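Local coordinates for aspartokinase (PDB 3TVI), which probably phosphorylates the beta-carboxyl group of aspartate with ATP, opening the route to several amino acids, and binds lysine in its ACT regulatory region, at residues T299-E304 with L341-C346; Y325-E330 with D349-K354; P372-V377 with N404-D409; L376-G381 with E414-V419. One frame throughout, in Å; residues are numbered along the deposited sequence.

Contact 1: T299-E304 with L341-C346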
loop_
_atom_site.group_PDB
_atom_site.type_symbol
_atom_site.label_atom_id
_atom_site.label_comp_id
_atom_site.label_asym_id
_atom_site.label_seq_id
_atom_site.Cartn_x
_atom_site.Cartn_y
_atom_site.Cartn_z
ATOM N N THR B 299 5.202 12.372 1.162
ATOM C CA THR B 299 6.117 12.104 0.053
ATOM C C THR B 299 6.089 10.638 -0.353
ATOM O O THR B 299 6.127 9.753 0.505
ATOM C CB THR B 299 7.564 12.468 0.419
ATOM O OG1 THR B 299 7.640 13.863 0.745
ATOM C CG2 THR B 299 8.508 12.152 -0.745
ATOM N N VAL B 300 6.034 10.388 -1.661
ATOM C CA VAL B 300 6.021 9.021 -2.187
ATOM C C VAL B 300 7.418 8.634 -2.675
ATOM O O VAL B 300 8.107 9.444 -3.289
ATOM C CB VAL B 300 4.957 8.822 -3.311
ATOM C CG1 VAL B 300 5.107 9.844 -4.424
ATOM C CG2 VAL B 300 5.021 7.414 -3.890
ATOM N N ILE B 301 7.831 7.408 -2.366
ATOM C CA ILE B 301 9.068 6.829 -2.890
ATOM C C ILE B 301 8.706 5.755 -3.912
ATOM O O ILE B 301 8.377 4.619 -3.543
ATOM C CB ILE B 301 9.904 6.189 -1.770
ATOM C CG1 ILE B 301 10.428 7.267 -0.822
ATOM C CG2 ILE B 301 11.060 5.393 -2.350
ATOM C CD1 ILE B 301 11.105 6.710 0.413
ATOM N N ALA B 302 8.763 6.114 -5.195
ATOM C CA ALA B 302 8.348 5.205 -6.267
ATOM C C ALA B 302 9.484 4.255 -6.656
ATOM O O ALA B 302 10.594 4.699 -6.928
ATOM C CB ALA B 302 7.877 6.003 -7.468
ATOM N N ILE B 303 9.202 2.954 -6.682
ATOM C CA ILE B 303 10.232 1.936 -6.912
ATOM C C ILE B 303 9.872 0.996 -8.061
ATOM O O ILE B 303 9.207 -0.013 -7.855
ATOM C CB ILE B 303 10.450 1.069 -5.653
ATOM C CG1 ILE B 303 10.765 1.938 -4.434
ATOM C CG2 ILE B 303 11.563 0.057 -5.888
ATOM C CD1 ILE B 303 10.488 1.239 -3.118
ATOM N N GLU B 304 10.327 1.321 -9.267
ATOM C CA GLU B 304 10.156 0.434 -10.423
ATOM C C GLU B 304 11.172 -0.705 -10.345
ATOM O O GLU B 304 12.347 -0.464 -10.096
ATOM C CB GLU B 304 10.338 1.212 -11.733
ATOM N N LEU B 341 5.718 3.872 -1.801
ATOM C CA LEU B 341 5.517 4.017 -0.371
ATOM C C LEU B 341 5.132 5.468 -0.118
ATOM O O LEU B 341 5.896 6.369 -0.447
ATOM C CB LEU B 341 6.797 3.651 0.392
ATOM C CG LEU B 341 6.816 2.384 1.262
ATOM C CD1 LEU B 341 6.130 1.202 0.603
ATOM C CD2 LEU B 341 8.253 2.024 1.616
ATOM N N VAL B 342 3.940 5.688 0.434
ATOM C CA VAL B 342 3.505 7.028 0.836
ATOM C C VAL B 342 3.845 7.244 2.300
ATOM O O VAL B 342 3.365 6.501 3.158
ATOM C CB VAL B 342 1.991 7.209 0.680
ATOM C CG1 VAL B 342 1.575 8.575 1.209
ATOM C CG2 VAL B 342 1.584 7.028 -0.776
ATOM N N ILE B 343 4.663 8.260 2.579
ATOM C CA ILE B 343 5.189 8.493 3.928
ATOM C C ILE B 343 5.076 9.962 4.326
ATOM O O ILE B 343 5.443 10.846 3.548
ATOM C CB ILE B 343 6.668 8.071 4.022
ATOM C CG1 ILE B 343 6.827 6.576 3.725
ATOM C CG2 ILE B 343 7.217 8.384 5.403
ATOM C CD1 ILE B 343 8.239 6.161 3.388
ATOM N N GLU B 344 4.579 10.219 5.537
ATOM C CA GLU B 344 4.438 11.588 6.034
ATOM C C GLU B 344 5.811 12.232 6.217
ATOM O O GLU B 344 6.793 11.548 6.518
ATOM C CB GLU B 344 3.649 11.621 7.345
ATOM C CG GLU B 344 3.456 13.029 7.908
ATOM C CD GLU B 344 2.418 13.115 9.016
ATOM O OE1 GLU B 344 1.932 12.062 9.486
ATOM O OE2 GLU B 344 2.086 14.248 9.417
ATOM N N ASP B 345 5.861 13.552 6.035
ATOM C CA ASP B 345 7.124 14.290 5.941
ATOM C C ASP B 345 7.863 14.397 7.271
ATOM O O ASP B 345 9.072 14.161 7.328
ATOM C CB ASP B 345 6.882 15.690 5.361
ATOM C CG ASP B 345 6.447 15.662 3.895
ATOM O OD1 ASP B 345 6.646 14.636 3.202
ATOM O OD2 ASP B 345 5.908 16.687 3.432
ATOM N N CYS B 346 7.142 14.752 8.332
ATOM C CA CYS B 346 7.733 14.848 9.668
ATOM C C CYS B 346 8.277 13.492 10.134
ATOM O O CYS B 346 9.330 13.423 10.774
ATOM C CB CYS B 346 6.703 15.365 10.670
ATOM S SG CYS B 346 5.356 14.201 10.944
#

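Contact 2: Y325-E330 with D349-K354. With LYS (lysine), chain N.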
loop_
_atom_site.group_PDB
_atom_site.type_symbol
_atom_site.label_atom_id
_atom_site.label_comp_id
_atom_site.label_asym_id
_atom_site.label_seq_id
_atom_site.Cartn_x
_atom_site.Cartn_y
_atom_site.Cartn_z
ATOM N N TYR B 325 13.911 1.899 11.252
ATOM C CA TYR B 325 13.891 3.269 11.775
ATOM C C TYR B 325 12.522 3.555 12.392
ATOM O O TYR B 325 11.590 2.769 12.237
ATOM C CB TYR B 325 14.172 4.290 10.666
ATOM C CG TYR B 325 15.407 4.013 9.833
ATOM C CD1 TYR B 325 15.410 3.008 8.871
ATOM C CD2 TYR B 325 16.563 4.774 9.988
ATOM C CE1 TYR B 325 16.534 2.751 8.100
ATOM C CE2 TYR B 325 17.695 4.524 9.220
ATOM C CZ TYR B 325 17.677 3.512 8.277
ATOM O OH TYR B 325 18.796 3.257 7.510
ATOM N N GLY B 326 12.405 4.687 13.081
ATOM C CA GLY B 326 11.125 5.135 13.642
ATOM C C GLY B 326 10.271 5.807 12.578
ATOM O O GLY B 326 9.969 7.003 12.680
ATOM N N VAL B 327 9.887 5.029 11.560
ATOM C CA VAL B 327 9.174 5.548 10.384
ATOM C C VAL B 327 8.096 4.584 9.875
ATOM O O VAL B 327 8.402 3.532 9.307
ATOM C CB VAL B 327 10.143 5.861 9.223
ATOM C CG1 VAL B 327 11.078 6.998 9.602
ATOM C CG2 VAL B 327 10.934 4.624 8.828
ATOM N N SER B 328 6.836 4.964 10.085
ATOM C CA SER B 328 5.692 4.207 9.581
ATOM C C SER B 328 5.212 4.782 8.253
ATOM O O SER B 328 5.343 5.982 7.987
ATOM C CB SER B 328 4.540 4.218 10.594
ATOM O OG SER B 328 4.833 3.406 11.722
ATOM N N PHE B 329 4.649 3.908 7.428
ATOM C CA PHE B 329 4.098 4.303 6.141
ATOM C C PHE B 329 2.580 4.403 6.221
ATOM O O PHE B 329 1.931 3.676 6.988
ATOM C CB PHE B 329 4.504 3.309 5.046
ATOM C CG PHE B 329 3.855 1.956 5.171
ATOM C CD1 PHE B 329 4.443 0.956 5.926
ATOM C CD2 PHE B 329 2.661 1.680 4.522
ATOM C CE1 PHE B 329 3.849 -0.288 6.043
ATOM C CE2 PHE B 329 2.059 0.436 4.632
ATOM C CZ PHE B 329 2.657 -0.551 5.392
ATOM N N GLU B 330 2.021 5.305 5.418
ATOM C CA GLU B 330 0.575 5.445 5.297
ATOM C C GLU B 330 0.035 4.357 4.351
ATOM O O GLU B 330 -0.843 3.572 4.716
ATOM C CB GLU B 330 0.222 6.846 4.782
ATOM C CG GLU B 330 -1.091 7.401 5.329
ATOM C CD GLU B 330 -0.928 8.213 6.603
ATOM O OE1 GLU B 330 0.207 8.323 7.112
ATOM O OE2 GLU B 330 -1.947 8.740 7.102
ATOM N N ASP B 349 11.460 13.186 8.171
ATOM C CA ASP B 349 12.430 14.235 8.538
ATOM C C ASP B 349 13.858 13.718 8.779
ATOM O O ASP B 349 14.116 13.002 9.750
ATOM C CB ASP B 349 11.921 14.975 9.791
ATOM C CG ASP B 349 12.592 16.327 10.007
ATOM O OD1 ASP B 349 13.664 16.593 9.416
ATOM O OD2 ASP B 349 12.031 17.131 10.787
ATOM N N GLY B 350 14.773 14.068 7.876
ATOM C CA GLY B 350 16.192 13.745 8.030
ATOM C C GLY B 350 16.561 12.327 7.634
ATOM O O GLY B 350 17.452 12.118 6.810
ATOM N N LYS B 351 15.860 11.355 8.213
ATOM C CA LYS B 351 16.166 9.928 8.029
ATOM C C LYS B 351 16.183 9.467 6.556
ATOM O O LYS B 351 16.871 8.502 6.218
ATOM C CB LYS B 351 15.168 9.057 8.818
ATOM C CG LYS B 351 14.965 9.444 10.286
ATOM C CD LYS B 351 14.334 8.306 11.085
ATOM C CE LYS B 351 13.586 8.805 12.314
ATOM N NZ LYS B 351 14.449 9.603 13.227
ATOM N N CYS B 352 15.432 10.165 5.701
ATOM C CA CYS B 352 15.193 9.776 4.294
ATOM C C CYS B 352 16.329 9.095 3.542
ATOM O O CYS B 352 16.128 8.069 2.887
ATOM C CB CYS B 352 14.797 11.008 3.473
ATOM S SG CYS B 352 14.503 10.642 1.724
ATOM N N ASP B 353 17.511 9.693 3.618
ATOM C CA ASP B 353 18.594 9.378 2.688
ATOM C C ASP B 353 19.123 7.956 2.860
ATOM O O ASP B 353 19.257 7.211 1.886
ATOM C CB ASP B 353 19.733 10.394 2.852
ATOM C CG ASP B 353 20.141 11.032 1.544
ATOM O OD1 ASP B 353 21.287 11.513 1.458
ATOM O OD2 ASP B 353 19.317 11.066 0.606
ATOM N N LYS B 354 19.400 7.588 4.110
ATOM C CA LYS B 354 19.945 6.268 4.449
ATOM C C LYS B 354 19.007 5.132 4.022
ATOM O O LYS B 354 19.452 4.032 3.692
ATOM C CB LYS B 354 20.194 6.171 5.962
ATOM C CG LYS B 354 21.202 7.170 6.524
ATOM C CD LYS B 354 21.007 7.367 8.022
ATOM C CE LYS B 354 21.822 8.534 8.552
ATOM N NZ LYS B 354 21.319 8.991 9.875
HETATM N N LYS N . 2.926 1.514 9.113
HETATM C CA LYS N . 2.061 0.409 9.607
HETATM C C LYS N . 2.881 -0.837 9.898
HETATM O O LYS N . 4.040 -0.744 10.298
HETATM C CB LYS N . 0.983 0.087 8.581
HETATM C CG LYS N . -0.073 1.167 8.458
HETATM C CD LYS N . -0.931 0.955 7.230
HETATM C CE LYS N . -2.269 1.644 7.387
HETATM N NZ LYS N . -3.153 0.896 8.322
HETATM O OXT LYS N . 2.403 -1.962 9.742
#

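Contact 3: P372-V377 with N404-D409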
loop_
_atom_site.group_PDB
_atom_site.type_symbol
_atom_site.label_atom_id
_atom_site.label_comp_id
_atom_site.label_asym_id
_atom_site.label_seq_id
_atom_site.Cartn_x
_atom_site.Cartn_y
_atom_site.Cartn_z
ATOM N N PRO B 372 7.785 14.413 -3.561
ATOM C CA PRO B 372 7.131 14.965 -2.370
ATOM C C PRO B 372 5.911 15.831 -2.718
ATOM O O PRO B 372 5.393 15.737 -3.830
ATOM C CB PRO B 372 8.243 15.809 -1.749
ATOM C CG PRO B 372 9.001 16.318 -2.932
ATOM C CD PRO B 372 8.911 15.258 -4.000
ATOM N N ASN B 373 5.455 16.646 -1.770
ATOM C CA ASN B 373 4.412 17.647 -2.019
ATOM C C ASN B 373 3.033 17.050 -2.307
ATOM O O ASN B 373 2.241 17.605 -3.077
ATOM C CB ASN B 373 4.833 18.612 -3.140
ATOM C CG ASN B 373 6.077 19.408 -2.788
ATOM O OD1 ASN B 373 7.069 19.370 -3.511
ATOM N ND2 ASN B 373 6.028 20.134 -1.669
HETATM N N MSE B 374 2.748 15.926 -1.656
HETATM C CA MSE B 374 1.437 15.293 -1.720
HETATM C C MSE B 374 0.707 15.567 -0.427
HETATM O O MSE B 374 1.318 15.690 0.639
HETATM C CB MSE B 374 1.611 13.788 -1.929
HETATM C CG MSE B 374 0.280 13.039 -1.910
HETATM SE SE MSE B 374 0.347 11.494 -3.126
HETATM C CE MSE B 374 0.681 10.103 -1.773
ATOM N N ALA B 375 -0.612 15.691 -0.525
ATOM C CA ALA B 375 -1.489 15.708 0.640
ATOM C C ALA B 375 -2.564 14.635 0.462
ATOM O O ALA B 375 -2.881 14.236 -0.668
ATOM C CB ALA B 375 -2.118 17.083 0.816
ATOM N N LEU B 376 -3.107 14.162 1.582
ATOM C CA LEU B 376 -4.107 13.099 1.572
ATOM C C LEU B 376 -5.443 13.654 1.992
ATOM O O LEU B 376 -5.526 14.421 2.944
ATOM C CB LEU B 376 -3.706 11.968 2.515
ATOM C CG LEU B 376 -2.429 11.239 2.118
ATOM C CD1 LEU B 376 -2.142 10.138 3.111
ATOM C CD2 LEU B 376 -2.525 10.669 0.711
ATOM N N VAL B 377 -6.485 13.269 1.263
ATOM C CA VAL B 377 -7.851 13.635 1.606
ATOM C C VAL B 377 -8.658 12.355 1.803
ATOM O O VAL B 377 -8.788 11.537 0.883
ATOM C CB VAL B 377 -8.495 14.520 0.522
ATOM C CG1 VAL B 377 -9.884 14.972 0.950
ATOM C CG2 VAL B 377 -7.608 15.718 0.243
ATOM N N ASN B 404 -5.231 17.645 -10.382
ATOM C CA ASN B 404 -4.609 16.368 -10.712
ATOM C C ASN B 404 -4.539 15.459 -9.484
ATOM O O ASN B 404 -4.096 15.882 -8.404
ATOM C CB ASN B 404 -3.200 16.623 -11.285
ATOM C CG ASN B 404 -2.330 15.378 -11.317
ATOM O OD1 ASN B 404 -2.474 14.532 -12.197
ATOM N ND2 ASN B 404 -1.397 15.280 -10.370
ATOM N N ILE B 405 -4.990 14.217 -9.678
ATOM C CA ILE B 405 -4.979 13.187 -8.653
ATOM C C ILE B 405 -3.628 12.486 -8.673
ATOM O O ILE B 405 -3.108 12.170 -9.734
ATOM C CB ILE B 405 -6.095 12.155 -8.921
ATOM C CG1 ILE B 405 -7.464 12.840 -8.918
ATOM C CG2 ILE B 405 -6.076 11.036 -7.889
ATOM C CD1 ILE B 405 -8.605 11.920 -9.292
ATOM N N ARG B 406 -3.057 12.246 -7.499
ATOM C CA ARG B 406 -1.751 11.589 -7.391
ATOM C C ARG B 406 -1.780 10.235 -6.665
ATOM O O ARG B 406 -0.814 9.478 -6.722
ATOM C CB ARG B 406 -0.765 12.521 -6.685
ATOM C CG ARG B 406 -0.209 13.633 -7.565
ATOM C CD ARG B 406 0.960 14.325 -6.890
ATOM N NE ARG B 406 1.997 13.369 -6.511
ATOM C CZ ARG B 406 2.975 13.610 -5.639
ATOM N NH1 ARG B 406 3.074 14.792 -5.035
ATOM N NH2 ARG B 406 3.863 12.658 -5.370
HETATM N N MSE B 407 -2.865 9.935 -5.966
HETATM C CA MSE B 407 -3.064 8.592 -5.427
HETATM C C MSE B 407 -4.541 8.348 -5.299
HETATM O O MSE B 407 -5.321 9.282 -5.092
HETATM C CB MSE B 407 -2.379 8.443 -4.064
HETATM C CG MSE B 407 -2.334 7.003 -3.544
HETATM SE SE MSE B 407 -2.174 7.006 -1.576
HETATM C CE MSE B 407 -4.034 6.589 -1.101
ATOM N N ILE B 408 -4.931 7.090 -5.462
ATOM C CA ILE B 408 -6.247 6.625 -5.071
ATOM C C ILE B 408 -6.071 5.342 -4.277
ATOM O O ILE B 408 -5.377 4.410 -4.705
ATOM C CB ILE B 408 -7.153 6.323 -6.280
ATOM C CG1 ILE B 408 -7.276 7.547 -7.188
ATOM C CG2 ILE B 408 -8.538 5.883 -5.822
ATOM C CD1 ILE B 408 -8.031 7.261 -8.468
ATOM N N ASP B 409 -6.672 5.316 -3.098
ATOM C CA ASP B 409 -6.949 4.062 -2.427
ATOM C C ASP B 409 -8.430 3.984 -2.166
ATOM O O ASP B 409 -8.998 4.816 -1.453
ATOM C CB ASP B 409 -6.205 3.922 -1.102
ATOM C CG ASP B 409 -6.767 2.792 -0.229
ATOM O OD1 ASP B 409 -7.086 1.696 -0.767
ATOM O OD2 ASP B 409 -6.893 3.017 0.997
#

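Contact 4: L376-G381 with E414-V419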
loop_
_atom_site.group_PDB
_atom_site.type_symbol
_atom_site.label_atom_id
_atom_site.label_comp_id
_atom_site.label_asym_id
_atom_site.label_seq_id
_atom_site.Cartn_x
_atom_site.Cartn_y
_atom_site.Cartn_z
ATOM N N LEU B 376 -3.107 14.162 1.582
ATOM C CA LEU B 376 -4.107 13.099 1.572
ATOM C C LEU B 376 -5.443 13.654 1.992
ATOM O O LEU B 376 -5.526 14.421 2.944
ATOM C CB LEU B 376 -3.706 11.968 2.515
ATOM C CG LEU B 376 -2.429 11.239 2.118
ATOM C CD1 LEU B 376 -2.142 10.138 3.111
ATOM C CD2 LEU B 376 -2.525 10.669 0.711
ATOM N N VAL B 377 -6.485 13.269 1.263
ATOM C CA VAL B 377 -7.851 13.635 1.606
ATOM C C VAL B 377 -8.658 12.355 1.803
ATOM O O VAL B 377 -8.788 11.537 0.883
ATOM C CB VAL B 377 -8.495 14.520 0.522
ATOM C CG1 VAL B 377 -9.884 14.972 0.950
ATOM C CG2 VAL B 377 -7.608 15.718 0.243
ATOM N N ALA B 378 -9.170 12.182 3.016
ATOM C CA ALA B 378 -9.967 11.020 3.349
ATOM C C ALA B 378 -11.406 11.455 3.417
ATOM O O ALA B 378 -11.748 12.366 4.172
ATOM C CB ALA B 378 -9.540 10.443 4.681
ATOM N N THR B 379 -12.250 10.809 2.625
ATOM C CA THR B 379 -13.671 11.101 2.658
ATOM C C THR B 379 -14.374 9.833 3.145
ATOM O O THR B 379 -14.167 8.755 2.597
ATOM C CB THR B 379 -14.174 11.666 1.311
ATOM O OG1 THR B 379 -15.476 11.159 1.030
ATOM C CG2 THR B 379 -13.214 11.327 0.168
ATOM N N VAL B 380 -15.168 9.977 4.205
ATOM C CA VAL B 380 -15.591 8.852 5.035
ATOM C C VAL B 380 -17.109 8.806 5.174
ATOM O O VAL B 380 -17.768 9.850 5.234
ATOM C CB VAL B 380 -14.960 8.959 6.441
ATOM C CG1 VAL B 380 -15.322 7.773 7.307
ATOM C CG2 VAL B 380 -13.455 9.050 6.331
ATOM N N GLY B 381 -17.663 7.597 5.213
ATOM C CA GLY B 381 -19.092 7.435 5.459
ATOM C C GLY B 381 -19.518 5.992 5.352
ATOM O O GLY B 381 -18.982 5.270 4.538
ATOM N N GLU B 414 -14.272 -0.363 3.591
ATOM C CA GLU B 414 -15.563 -0.261 2.921
ATOM C C GLU B 414 -16.231 1.118 3.036
ATOM O O GLU B 414 -17.034 1.486 2.187
ATOM C CB GLU B 414 -16.515 -1.343 3.448
ATOM C CG GLU B 414 -16.120 -2.769 3.063
ATOM C CD GLU B 414 -17.317 -3.639 2.695
ATOM O OE1 GLU B 414 -18.169 -3.914 3.576
ATOM O OE2 GLU B 414 -17.398 -4.051 1.515
ATOM N N ILE B 415 -15.887 1.882 4.066
ATOM C CA ILE B 415 -16.560 3.147 4.346
ATOM C C ILE B 415 -15.658 4.361 4.092
ATOM O O ILE B 415 -15.781 5.384 4.773
ATOM C CB ILE B 415 -17.071 3.177 5.807
ATOM C CG1 ILE B 415 -15.928 2.950 6.800
ATOM C CG2 ILE B 415 -18.143 2.119 6.021
ATOM C CD1 ILE B 415 -16.259 3.429 8.195
ATOM N N ASN B 416 -14.776 4.277 3.095
ATOM C CA ASN B 416 -13.686 5.243 3.004
ATOM C C ASN B 416 -12.915 5.256 1.682
ATOM O O ASN B 416 -12.284 4.269 1.324
ATOM C CB ASN B 416 -12.740 4.948 4.171
ATOM C CG ASN B 416 -11.359 5.523 3.982
ATOM O OD1 ASN B 416 -11.182 6.735 3.940
ATOM N ND2 ASN B 416 -10.364 4.650 3.905
ATOM N N VAL B 417 -12.964 6.379 0.967
ATOM C CA VAL B 417 -12.063 6.603 -0.177
ATOM C C VAL B 417 -11.029 7.674 0.150
ATOM O O VAL B 417 -11.377 8.777 0.595
ATOM C CB VAL B 417 -12.788 7.042 -1.463
ATOM C CG1 VAL B 417 -11.773 7.298 -2.567
ATOM C CG2 VAL B 417 -13.780 5.985 -1.900
ATOM N N ILE B 418 -9.762 7.342 -0.093
ATOM C CA ILE B 418 -8.664 8.259 0.129
ATOM C C ILE B 418 -8.079 8.670 -1.211
ATOM O O ILE B 418 -7.815 7.839 -2.079
ATOM C CB ILE B 418 -7.561 7.628 0.982
ATOM C CG1 ILE B 418 -8.127 7.149 2.317
ATOM C CG2 ILE B 418 -6.448 8.635 1.218
ATOM C CD1 ILE B 418 -7.692 5.736 2.653
ATOM N N VAL B 419 -7.884 9.969 -1.363
ATOM C CA VAL B 419 -7.368 10.544 -2.578
ATOM C C VAL B 419 -6.137 11.322 -2.189
ATOM O O VAL B 419 -6.140 12.005 -1.163
ATOM C CB VAL B 419 -8.396 11.492 -3.194
ATOM C CG1 VAL B 419 -7.731 12.756 -3.691
ATOM C CG2 VAL B 419 -9.150 10.799 -4.306
#

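Contact 1: T299-E304 with L341-C346
Leu341 O is held twice: Ile301 N donates a hydrogen bond to it, and the CA-H of Val300 makes a weaker C-H...O contact with it. The first bond is 2.9 Å long from Ile301 N to Leu341 O, close to straight at 161°, and lies in the carbonyl plane. It belongs to an antiparallel pairing in the ACT sheet, where strand 338-344, outermost within the chain, joins strand 291-304. A hydrogen-bonded pair, Thr299 with Ile343, follows: Thr299 N donates to Ile343 O over 2.8 Å, and Ile343 N returns a bond of 2.9 Å to Thr299 O. In both, the donor sits above the carbonyl plane. Val300 and Val342 form the neighbouring non-hydrogen-bonded pair, with their side chains on the other face of the sheet from those of Thr299 and Ile343. The return bond from Leu341 N to Ile301 O is weak, so the pairing loosens there. Ile301 and Ile343 cross obliquely and meet tip to tip, CD1 to CD1 at 4.2 Å, while Leu322 of helix 314-323 packs on Ile343. Beyond the strand end the chain turns toward helix 345-348. There Thr299 OG1, placed beside its own backbone N (chi1 -60°), donates to Asp345 OD1 at 2.8 Å, approaching from above the carboxylate plane.

Contact 2: Y325-E330 with D349-K354
An inverse gamma turn centred on Gly326 lies in the loop between helix 314-323 and strand 338-344 of the ACT region, and the same loop runs on into the lysine pocket. At the turn end the contact is aliphatic. The Lys351 chain slides past Val327 in the opposite direction, bringing Lys351 CD to 3.8 Å from Val327 CG1 and to 4.0 Å from Tyr325 CB. Its last torsion bends (chi4 -57°), and CE passes near Gly326 O. Three residues on, Lys354 crosses Tyr325 at about a right angle, its CB 3.6 Å from Tyr325 OH, while the rest of its extended chain leads away. At the other end of the loop, Phe329 O accepts a hydrogen bond from the alpha-amino N of the bound lysine at 3.2 Å. That N also lies over one face of the Phe329 ring, 3.5 Å above its plane and offset toward the rim. The ligand is hydrogen-bonded as well to Cys315 N of the second subunit, so its site spans both chains. No hydrogen bond joins the two segments: at the protein surface, the methylenes of Lys351 serve as apolar cover for Val327 and Tyr325 CB, while Lys354 adds its CB beside the hydroxyl.

Contact 3: P372-V377 with N404-D409
The guanidinium of Arg406 is turned so that one face looks onto the Met374 side chain while its edge meets the backbone at Pro372. Residues 374 and 407 are selenomethionines. Over that face lie Met374 CB, 3.6 Å from Arg406 NH1, and Met374 SE, offset toward the rim. At the edge, Arg406 NH1 donates to Pro372 O over 2.8 Å, with an N-H...O angle of 154°. The oxygen lies in the guanidinium plane, but the donor stands above the carbonyl plane. A bend at chi3 (55°) carries the group to this position, and Arg406 NH2 bonds to His371 O. Further along, Met374 crosses Met407 at about a right angle, its CE 4.2 Å from Met407 CB. Leu376 CD2 reaches Met407 SE at 4.3 Å. The two strands of the ACT sheet run roughly parallel, 40° apart, and are not neighbours in it: strand 416-422 lies between them, so the side chains meet across it. A G1 bulge at Asn373-Met374, facing Phe298 of strand 291-304, and a classic bulge at Arg406-Met407, facing strand 416-422, interrupt each strand's own pairing. Past Met407, Ile408 pairs antiparallel with a strand of the second subunit, continuing the sheet across the interface. Two backbone carbonyls grip the guanidinium, with a long, weak ion pair to Glu422; they probably help to settle a charge lying against an apolar side chain.

Contact 4: L376-G381 with E414-V419
Ile415 opens the pairing with its carbonyl: Gly381 N donates to Ile415 O over 2.9 Å, nearly straight although the donor stands above the carbonyl plane. The Ile415 side chain sets its CB and CG2 against Gly381 O, with Lys233 and Glu237 of helix 232-240 beyond. Asn416 follows in a non-hydrogen-bonded pair with Val380. With CG anti to its backbone N (chi1 161°), it crosses Val380 obliquely and sets OD1 4.0 Å from Val380 CG2. Its CA-H points at Thr379 O. Val417 makes a hydrogen-bonded pair with Thr379: Thr379 N donates to Val417 O at 3.0 Å, and Val417 N answers with a bond to Thr379 O at 3.1 Å, nearly along the C=O axis. The methyl CG2 of Thr379 also leans against Val417 O. Both side chains, on the face opposite Asn416 and Val380, touch Ile394 of helix 390-400. Ile418 and Ala378 form a non-hydrogen-bonded pair; Ile418 CG1 lies 4.3 Å from Ala378 CB, and its CG2 meets Leu376 CD2. Val419 closes the run with Val377. Val377 N donates to Val419 O at 2.8 Å and Val419 N to Val377 O at 2.9 Å, both almost straight (169° and 170°). This regular antiparallel pair, buried and backed by helices, is the centre of an ACT domain sheet, where the first and third strands of the beta-alpha-beta-beta-alpha-beta fold lie side by side.

How the contacts relate
From the N terminus, contact 1 comes first, closing a loop from strand 291-304 through helix 314-323 to strand 338-344. Contact 2 starts within that loop and ends beyond it, at helix 352-362, so the two cross; Val342 O and Glu330 N, probably hydrogen-bonded, join them. Contacts 3 and 4 come after both and start from the same stretch of strand 367-380, sharing Leu376 and Val377. Contact 3 closes over helix 390-400 at strand 405-410, and contact 4 reaches on to strand 416-422. Contacts 1, 3 and 4 tie one sheet together. Glu330 touches Leu376, linking the lysine-pocket loop to that sheet, while contacts 1, 2 and 3 also touch the second subunit.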